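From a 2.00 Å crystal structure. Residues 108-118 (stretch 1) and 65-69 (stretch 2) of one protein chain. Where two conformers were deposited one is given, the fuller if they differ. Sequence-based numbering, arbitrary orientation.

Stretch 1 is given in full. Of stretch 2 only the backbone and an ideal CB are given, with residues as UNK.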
# COMPACT_ATOMS: atom_id res chain seq x y z
N HIS A 108 -0.46 2.44 10.58
CA HIS A 108 -1.12 3.64 10.10
C HIS A 108 -0.32 4.27 8.97
O HIS A 108 0.89 4.50 9.10
CB HIS A 108 -1.32 4.65 11.22
CG HIS A 108 -2.03 5.90 10.80
ND1 HIS A 108 -1.58 7.16 11.11
CD2 HIS A 108 -3.16 6.07 10.07
CE1 HIS A 108 -2.41 8.06 10.60
NE2 HIS A 108 -3.37 7.42 9.96
N VAL A 109 -0.98 4.55 7.85
CA VAL A 109 -0.36 5.16 6.69
C VAL A 109 -0.73 6.64 6.58
O VAL A 109 0.13 7.52 6.69
CB VAL A 109 -0.74 4.40 5.40
CG1 VAL A 109 -0.10 5.06 4.21
CG2 VAL A 109 -0.34 2.94 5.50
N LEU A 110 -2.01 6.92 6.37
CA LEU A 110 -2.52 8.28 6.28
C LEU A 110 -3.97 8.28 6.77
O LEU A 110 -4.67 7.27 6.67
CB LEU A 110 -2.45 8.82 4.85
CG LEU A 110 -1.11 9.29 4.27
CD1 LEU A 110 -1.27 9.69 2.80
CD2 LEU A 110 -0.55 10.44 5.08
N THR A 111 -4.40 9.42 7.29
CA THR A 111 -5.81 9.67 7.55
C THR A 111 -6.29 10.72 6.56
O THR A 111 -5.82 11.86 6.58
CB THR A 111 -6.06 10.13 8.98
OG1 THR A 111 -5.76 9.05 9.88
CG2 THR A 111 -7.52 10.54 9.16
N VAL A 112 -7.21 10.33 5.68
CA VAL A 112 -7.70 11.19 4.61
C VAL A 112 -9.20 11.38 4.84
O VAL A 112 -9.78 10.70 5.70
CB VAL A 112 -7.40 10.59 3.24
CG1 VAL A 112 -5.89 10.47 3.03
CG2 VAL A 112 -8.07 9.23 3.10
N PRO A 113 -9.87 12.29 4.13
CA PRO A 113 -11.33 12.38 4.23
C PRO A 113 -11.97 11.07 3.81
O PRO A 113 -11.52 10.42 2.86
CB PRO A 113 -11.69 13.51 3.26
CG PRO A 113 -10.47 14.36 3.23
CD PRO A 113 -9.32 13.40 3.33
N PRO A 114 -13.02 10.64 4.51
CA PRO A 114 -13.71 9.40 4.12
C PRO A 114 -14.28 9.52 2.72
O PRO A 114 -14.70 10.59 2.27
CB PRO A 114 -14.82 9.27 5.17
CG PRO A 114 -14.39 10.13 6.31
CD PRO A 114 -13.61 11.25 5.71
N GLY A 115 -14.28 8.40 2.01
CA GLY A 115 -14.86 8.36 0.69
C GLY A 115 -14.10 7.42 -0.21
O GLY A 115 -13.33 6.58 0.25
N ARG A 116 -14.34 7.60 -1.50
CA ARG A 116 -13.85 6.70 -2.54
C ARG A 116 -12.77 7.41 -3.35
O ARG A 116 -12.91 8.57 -3.72
CB ARG A 116 -15.01 6.28 -3.46
CG ARG A 116 -14.59 5.46 -4.65
CD ARG A 116 -15.81 4.92 -5.40
NE ARG A 116 -16.84 4.43 -4.49
CZ ARG A 116 -17.23 3.16 -4.44
NH1 ARG A 116 -18.18 2.79 -3.58
NH2 ARG A 116 -16.67 2.25 -5.22
N TYR A 117 -11.68 6.69 -3.61
CA TYR A 117 -10.49 7.28 -4.21
C TYR A 117 -10.02 6.45 -5.39
O TYR A 117 -10.02 5.21 -5.32
CB TYR A 117 -9.35 7.39 -3.20
CG TYR A 117 -9.60 8.40 -2.12
CD1 TYR A 117 -9.22 9.72 -2.28
CD2 TYR A 117 -10.22 8.03 -0.93
CE1 TYR A 117 -9.45 10.66 -1.29
CE2 TYR A 117 -10.46 8.96 0.06
CZ TYR A 117 -10.07 10.27 -0.12
OH TYR A 117 -10.31 11.19 0.87
N ARG A 118 -9.62 7.12 -6.46
CA ARG A 118 -8.79 6.47 -7.46
C ARG A 118 -7.39 6.28 -6.88
O ARG A 118 -6.90 7.09 -6.10
CB ARG A 118 -8.74 7.30 -8.75
CG ARG A 118 -9.12 6.49 -9.98
CD ARG A 118 -9.32 7.36 -11.22
NE ARG A 118 -10.56 8.12 -11.19
CZ ARG A 118 -11.75 7.61 -11.48
NH1 ARG A 118 -12.84 8.37 -11.44
NH2 ARG A 118 -11.87 6.32 -11.78
N UNK A 65 5.91 4.95 -0.30
CA UNK A 65 5.41 6.30 -0.10
C UNK A 65 3.96 6.36 -0.53
O UNK A 65 3.60 5.89 -1.61
CB UNK A 65 6.25 7.32 -0.87
N UNK A 66 3.10 6.91 0.34
CA UNK A 66 1.69 7.08 0.04
C UNK A 66 1.37 8.56 0.00
O UNK A 66 1.76 9.31 0.90
CB UNK A 66 0.81 6.36 1.07
N UNK A 67 0.65 8.98 -1.04
CA UNK A 67 0.35 10.38 -1.28
C UNK A 67 -1.15 10.54 -1.52
O UNK A 67 -1.72 9.83 -2.35
CB UNK A 67 1.15 10.91 -2.47
N UNK A 68 -1.77 11.45 -0.78
CA UNK A 68 -3.07 11.98 -1.16
C UNK A 68 -2.82 13.20 -2.03
O UNK A 68 -2.14 14.14 -1.61
CB UNK A 68 -3.92 12.33 0.06
N UNK A 69 -3.33 13.16 -3.26
CA UNK A 69 -3.08 14.20 -4.24
C UNK A 69 -4.42 14.72 -4.75
O UNK A 69 -5.43 14.03 -4.71
CB UNK A 69 -2.22 13.68 -5.39

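The five positions of stretch 2 form a strand that runs nearly parallel to the strand 108-111, the two N-to-C directions differing by 8°. The axes come no closer than 7.8 Å, which is too wide for backbone pairing, and no hydrogen bond crosses between the stretches. The contact between them is largely side-chain packing, and the alternation of an extended strand decides which positions can take part.

At position 65 the CA-to-CB bond points away from stretch 1, and nothing of that stretch lies within 5.5 Å of the ideal CB. Stretch 1 therefore sets no demand; a polar, charged or apolar residue would all be compatible. The deposited residue is Arg-65, whose NE and NH2 are hydrogen-bonded elsewhere in the structure.

Position 66 turns toward stretch 1. Its phi/psi of -115/133 is ordinary for a strand and restricts little, but space is limited: the ideal CB is already 3.5 Å from Val-109 CG1 and 4.3 Å from Leu-110 CD1. With methyl groups this near and no polar side chain beside them, a small or medium apolar residue such as alanine, cysteine or valine is a sensible expectation, and a charge would find no partner among these neighbours. The residue is Cys-66. Its CB rests 3.5 Å from Val-109 CG1, and its SG, with chi1 in the t well, lies 3.9 Å from the same Val-109 CG1 and 4.0 Å from Leu-110 CD1. The sulfur thus adds a modest, polarizable surface to the apolar layer. Leu-110 also packs over the backbone here, Leu-110 CD1 lying 3.6 Å from Cys-66 O, a contact of shape rather than a hydrogen bond.

Position 67 points away again, with nothing of stretch 1 within 5.5 Å of its ideal CB. Its backbone angles, -130/128, suit beta-branched residues well, though many others would be tolerated. It is Ile-67, and its side chain makes no contact with stretch 1.

Position 68 returns to the facing side and meets a broader apolar site. The ideal CB is 4.0 Å from Val-112 CG1 and 4.6 Å from Leu-110 CD1, and farther out stand the ring of Tyr-117 and Pro-113 CD. A longer aliphatic side chain, such as leucine, isoleucine or methionine, could reach these groups; alanine would leave the more distant ones untouched. Leu-68 is found, with chi1 t and chi2 p, and it has the largest covered area of the five, 83 Å². Its CD1 approaches Tyr-117 CE1 at 3.6 Å, obliquely to the ring, its CD2 lies 4.2 Å from Pro-113 CD, and both methyls are near Val-112 CG1, CD2 the closer at 3.8 Å. The tyrosine is tethered within its own stretch by a very short hydrogen bond from Tyr-117 OH to Pro-113 O, 2.5 Å, which links two of the groups that leucine touches.

At position 69 the ideal CB again has no neighbour in stretch 1 within 5.5 Å, so a long polar residue is as acceptable as most. Arg-69 occupies it, with NH1 hydrogen-bonded elsewhere in the structure.

Stretch 2, residues 65-69: RCILR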
# COMPACT_ATOMS: atom_id res chain seq x y z
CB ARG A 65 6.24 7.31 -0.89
CG ARG A 65 5.74 8.74 -0.79
CD ARG A 65 6.64 9.70 -1.56
NE ARG A 65 8.02 9.64 -1.09
CZ ARG A 65 9.07 9.94 -1.83
NH1 ARG A 65 8.91 10.34 -3.09
NH2 ARG A 65 10.30 9.86 -1.33
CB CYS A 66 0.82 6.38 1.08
SG CYS A 66 -0.94 6.34 0.66
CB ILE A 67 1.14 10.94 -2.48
CG1 ILE A 67 2.64 10.78 -2.26
CG2 ILE A 67 0.77 12.39 -2.74
CD1 ILE A 67 3.45 10.95 -3.52
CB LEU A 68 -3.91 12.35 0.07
CG LEU A 68 -5.21 13.08 -0.25
CD1 LEU A 68 -6.22 12.15 -0.92
CD2 LEU A 68 -5.81 13.71 1.00
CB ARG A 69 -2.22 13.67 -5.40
CG ARG A 69 -1.39 14.74 -6.12
CD ARG A 69 -0.58 14.15 -7.26
NE ARG A 69 0.65 13.48 -6.82
CZ ARG A 69 1.73 14.11 -6.36
NH1 ARG A 69 1.76 15.43 -6.27
NH2 ARG A 69 2.79 13.40 -5.99
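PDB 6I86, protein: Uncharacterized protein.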